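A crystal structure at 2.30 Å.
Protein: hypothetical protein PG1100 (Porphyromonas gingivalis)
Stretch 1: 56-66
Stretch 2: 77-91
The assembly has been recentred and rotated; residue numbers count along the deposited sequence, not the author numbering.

Stretch 1, residues 56-66: KASSIRAVYFY
Stretch 2, residues 77-91: MLNEALDSMLPHCDR

The apolar centre of this contact lies between strand 62-66 and helix 77-85, whose axes approach to 10.4 Å with their N-to-C directions 145° apart, so the chains run roughly antiparallel here. Phe65 (chi1 t, chi2 -87°) points its CA-to-CB bond toward the helix and offers one ring face to Leu78 (chi1 t, chi2 p). Leu78 CD2 sits 3.7 Å from the centroid of the Phe65 ring, 26° off the normal, a CH-pi contact; its closest ring atom is Phe65 CE1, at 3.3 Å. One helical turn on, Leu82 (m, t) brings CD1 to 4.1 Å from Phe65 CB and 4.4 Å from Val63 CG2. Phe65, Val63, Leu78 and Leu82 are all buried, and their apolar side chains suit this place because they leave no polar group to satisfy there. The i to i+4 bond from Leu82 N to Leu78 O, 2.8 Å, fits the placement of both leucines on the strand-facing side of the helix.

Val63 (chi1 36°, p) also reaches the loop after the helix: its CG1 lies 3.6 Å from Cys89 SG. With chi1 t, Cys89 SG packs 3.5 Å from Ala62 CA and 4.2 Å from Ile60 CG2, a compact, weakly polar atom among apolar groups. Ile60 (m, m) starts toward stretch 2, its CB 4.5 Å from Leu86 CG, but its end leads away. Leu86 (chi1 m, chi2 -29°, between wells) extends the apolar packing to Ala57, whose CB is 4.1 Å from Leu86 CD1.

A type I turn from Leu86 to Cys89, closed by Cys89 N to Leu86 O at 3.1 Å, redirects stretch 2 alongside the strand. Ala62 and Arg91 form a parallel bridge, CA to CA 4.5 Å, with both side chains on the same sheet face and Ala62 CB 3.9 Å from Arg91 CB. Val63 N donates to Arg91 O at 2.8 Å and 157°, while Ala62 CA makes a CA-H...O contact with that oxygen at 3.1 Å. Arg61 O accepts two weak bonds, from Asp90 N at 3.2 Å (132°) and Arg91 N at 3.3 Å (149°).

At the polar edge, Arg61 (m, m, p, chi4 65°) leaves its backbone away from stretch 2, yet its end curls nearer. Its NH2 donates to Ser58 O at 2.8 Å, and its NH1 lies 2.8 Å from His88 O. Arg61 NE and Asp90 OD1 form a long salt bridge of 3.8 Å, with OD1 near the guanidinium plane. Arg91 (t, t, m, chi4 -74°) is exposed; its CD approaches Tyr64 OH to 4.1 Å. Altogether the stretches bury 633 Å², both sides summed.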

# COMPACT_ATOMS: atom_id res chain seq x y z
N LYS A 56 -42.70 6.76 7.74
CA LYS A 56 -42.67 7.63 8.90
C LYS A 56 -41.69 8.74 8.60
O LYS A 56 -41.04 9.27 9.49
CB LYS A 56 -42.21 6.87 10.13
CG LYS A 56 -40.92 6.15 9.91
CD LYS A 56 -41.18 4.69 9.71
CE LYS A 56 -41.50 4.02 11.03
NZ LYS A 56 -41.47 2.54 10.79
N ALA A 57 -41.59 9.08 7.32
CA ALA A 57 -40.68 10.13 6.89
C ALA A 57 -41.07 11.47 7.50
O ALA A 57 -40.24 12.36 7.61
CB ALA A 57 -40.69 10.22 5.37
N SER A 58 -42.33 11.60 7.89
CA SER A 58 -42.81 12.84 8.47
C SER A 58 -42.73 12.81 10.00
O SER A 58 -42.93 13.83 10.67
CB SER A 58 -44.24 13.11 8.01
OG SER A 58 -45.04 11.95 8.15
N SER A 59 -42.43 11.63 10.53
CA SER A 59 -42.30 11.42 11.97
C SER A 59 -40.86 11.69 12.41
O SER A 59 -40.57 11.71 13.60
CB SER A 59 -42.67 9.97 12.32
OG SER A 59 -43.98 9.65 11.87
N ILE A 60 -39.97 11.88 11.44
CA ILE A 60 -38.57 12.15 11.75
C ILE A 60 -38.39 13.59 12.20
O ILE A 60 -38.40 14.51 11.39
CB ILE A 60 -37.67 11.91 10.54
CG1 ILE A 60 -37.85 10.49 10.02
CG2 ILE A 60 -36.21 12.16 10.93
CD1 ILE A 60 -37.57 9.42 11.05
N ARG A 61 -38.22 13.77 13.51
CA ARG A 61 -38.06 15.09 14.10
C ARG A 61 -36.60 15.52 14.19
O ARG A 61 -36.29 16.69 14.43
CB ARG A 61 -38.71 15.09 15.49
CG ARG A 61 -40.21 14.80 15.48
CD ARG A 61 -41.02 16.08 15.36
NE ARG A 61 -40.71 16.82 14.14
CZ ARG A 61 -40.97 16.37 12.91
NH1 ARG A 61 -40.66 17.10 11.85
NH2 ARG A 61 -41.56 15.19 12.75
N ALA A 62 -35.70 14.56 14.00
CA ALA A 62 -34.28 14.82 14.04
C ALA A 62 -33.53 13.66 13.42
O ALA A 62 -34.03 12.53 13.40
CB ALA A 62 -33.81 15.05 15.48
N VAL A 63 -32.34 13.95 12.91
CA VAL A 63 -31.47 12.97 12.28
C VAL A 63 -30.03 13.20 12.72
O VAL A 63 -29.55 14.34 12.76
CB VAL A 63 -31.58 13.03 10.73
CG1 VAL A 63 -31.76 14.46 10.28
CG2 VAL A 63 -30.32 12.46 10.09
N TYR A 64 -29.36 12.11 13.07
CA TYR A 64 -27.96 12.14 13.52
C TYR A 64 -27.16 11.17 12.65
O TYR A 64 -27.37 9.95 12.68
CB TYR A 64 -27.86 11.72 15.00
CG TYR A 64 -28.73 12.52 15.94
CD1 TYR A 64 -29.99 12.06 16.31
CD2 TYR A 64 -28.30 13.74 16.46
CE1 TYR A 64 -30.80 12.78 17.20
CE2 TYR A 64 -29.09 14.47 17.34
CZ TYR A 64 -30.34 13.99 17.71
OH TYR A 64 -31.12 14.70 18.60
N PHE A 65 -26.24 11.73 11.88
CA PHE A 65 -25.41 10.95 10.98
C PHE A 65 -23.96 10.90 11.42
O PHE A 65 -23.38 11.92 11.79
CB PHE A 65 -25.52 11.53 9.56
CG PHE A 65 -24.85 10.69 8.52
CD1 PHE A 65 -23.50 10.85 8.24
CD2 PHE A 65 -25.57 9.72 7.84
CE1 PHE A 65 -22.87 10.05 7.29
CE2 PHE A 65 -24.96 8.90 6.89
CZ PHE A 65 -23.61 9.07 6.61
N TYR A 66 -23.39 9.71 11.37
CA TYR A 66 -22.00 9.49 11.74
C TYR A 66 -21.35 8.71 10.61
O TYR A 66 -21.83 7.64 10.22
CB TYR A 66 -21.93 8.68 13.03
CG TYR A 66 -22.48 9.40 14.24
CD1 TYR A 66 -21.77 10.44 14.83
CD2 TYR A 66 -23.72 9.04 14.78
CE1 TYR A 66 -22.27 11.10 15.95
CE2 TYR A 66 -24.23 9.70 15.90
CZ TYR A 66 -23.50 10.73 16.48
OH TYR A 66 -23.98 11.38 17.58
N MSE A 77 -22.17 19.67 3.95
CA MSE A 77 -22.62 19.36 2.61
C MSE A 77 -23.65 18.23 2.70
O MSE A 77 -24.72 18.29 2.08
CB MSE A 77 -21.42 18.97 1.75
CG MSE A 77 -21.71 18.74 0.27
SE MSE A 77 -22.53 17.02 -0.08
CE MSE A 77 -20.93 16.01 -0.55
N LEU A 78 -23.34 17.21 3.49
CA LEU A 78 -24.26 16.10 3.66
C LEU A 78 -25.46 16.59 4.45
O LEU A 78 -26.57 16.08 4.31
CB LEU A 78 -23.57 14.96 4.41
CG LEU A 78 -24.38 13.68 4.62
CD1 LEU A 78 -24.97 13.18 3.31
CD2 LEU A 78 -23.47 12.63 5.24
N ASN A 79 -25.23 17.60 5.29
CA ASN A 79 -26.29 18.18 6.10
C ASN A 79 -27.33 18.80 5.17
O ASN A 79 -28.53 18.69 5.41
CB ASN A 79 -25.70 19.24 7.04
CG ASN A 79 -26.74 19.83 7.99
OD1 ASN A 79 -27.74 20.40 7.55
ND2 ASN A 79 -26.49 19.71 9.29
N GLU A 80 -26.86 19.44 4.10
CA GLU A 80 -27.76 20.06 3.14
C GLU A 80 -28.53 19.01 2.35
O GLU A 80 -29.72 19.16 2.10
CB GLU A 80 -26.98 20.95 2.17
CG GLU A 80 -26.32 22.14 2.82
CD GLU A 80 -25.63 23.04 1.82
OE1 GLU A 80 -26.31 23.50 0.88
OE2 GLU A 80 -24.41 23.28 1.98
N ALA A 81 -27.82 17.94 1.96
CA ALA A 81 -28.42 16.85 1.20
C ALA A 81 -29.49 16.15 2.03
O ALA A 81 -30.58 15.87 1.54
CB ALA A 81 -27.33 15.84 0.80
N LEU A 82 -29.16 15.87 3.29
CA LEU A 82 -30.10 15.23 4.21
C LEU A 82 -31.28 16.15 4.45
O LEU A 82 -32.43 15.72 4.42
CB LEU A 82 -29.42 14.92 5.54
CG LEU A 82 -28.43 13.75 5.59
CD1 LEU A 82 -27.60 13.85 6.86
CD2 LEU A 82 -29.18 12.43 5.54
N ASP A 83 -30.99 17.42 4.68
CA ASP A 83 -32.03 18.39 4.93
C ASP A 83 -33.02 18.48 3.76
O ASP A 83 -34.17 18.85 3.95
CB ASP A 83 -31.42 19.76 5.24
CG ASP A 83 -32.44 20.76 5.74
OD1 ASP A 83 -33.14 21.36 4.91
OD2 ASP A 83 -32.54 20.93 6.98
N SER A 84 -32.57 18.13 2.56
CA SER A 84 -33.44 18.15 1.39
C SER A 84 -34.23 16.85 1.34
O SER A 84 -35.28 16.76 0.71
CB SER A 84 -32.62 18.33 0.11
OG SER A 84 -32.07 19.64 0.04
N MSE A 85 -33.72 15.83 2.02
CA MSE A 85 -34.41 14.55 2.08
C MSE A 85 -35.64 14.74 2.96
O MSE A 85 -36.75 14.40 2.55
CB MSE A 85 -33.48 13.48 2.66
CG MSE A 85 -34.16 12.13 2.85
SE MSE A 85 -32.89 10.72 3.16
CE MSE A 85 -32.62 10.96 5.06
N LEU A 86 -35.44 15.26 4.16
CA LEU A 86 -36.54 15.54 5.07
C LEU A 86 -36.48 17.03 5.37
O LEU A 86 -35.90 17.46 6.37
CB LEU A 86 -36.42 14.75 6.38
CG LEU A 86 -36.55 13.22 6.41
CD1 LEU A 86 -37.46 12.76 5.28
CD2 LEU A 86 -35.18 12.58 6.30
N PRO A 87 -37.08 17.85 4.48
CA PRO A 87 -37.13 19.31 4.60
C PRO A 87 -37.89 19.80 5.81
O PRO A 87 -37.76 20.96 6.22
CB PRO A 87 -37.78 19.73 3.28
CG PRO A 87 -38.70 18.58 2.98
CD PRO A 87 -37.82 17.39 3.29
N HIS A 88 -38.70 18.92 6.40
CA HIS A 88 -39.47 19.31 7.58
C HIS A 88 -38.86 18.79 8.87
O HIS A 88 -39.51 18.79 9.91
CB HIS A 88 -40.92 18.85 7.44
CG HIS A 88 -41.61 19.44 6.24
ND1 HIS A 88 -41.64 20.80 6.00
CD2 HIS A 88 -42.24 18.86 5.19
CE1 HIS A 88 -42.25 21.03 4.86
NE2 HIS A 88 -42.63 19.87 4.35
N CYS A 89 -37.61 18.35 8.79
CA CYS A 89 -36.90 17.85 9.95
C CYS A 89 -36.44 19.03 10.80
O CYS A 89 -35.96 20.03 10.26
CB CYS A 89 -35.69 17.02 9.52
SG CYS A 89 -34.91 16.17 10.90
N ASP A 90 -36.57 18.91 12.12
CA ASP A 90 -36.17 19.99 13.03
C ASP A 90 -34.66 20.09 13.28
O ASP A 90 -34.10 21.19 13.25
CB ASP A 90 -36.88 19.83 14.38
CG ASP A 90 -38.31 20.37 14.37
OD1 ASP A 90 -39.05 20.07 15.33
OD2 ASP A 90 -38.68 21.09 13.42
N ARG A 91 -34.01 18.96 13.52
CA ARG A 91 -32.58 18.96 13.81
C ARG A 91 -31.81 17.93 12.99
O ARG A 91 -32.17 16.75 12.95
CB ARG A 91 -32.35 18.71 15.31
CG ARG A 91 -30.94 18.98 15.81
CD ARG A 91 -30.78 18.58 17.27
NE ARG A 91 -31.67 19.29 18.19
CZ ARG A 91 -31.54 20.56 18.55
NH1 ARG A 91 -30.53 21.29 18.08
NH2 ARG A 91 -32.41 21.11 19.40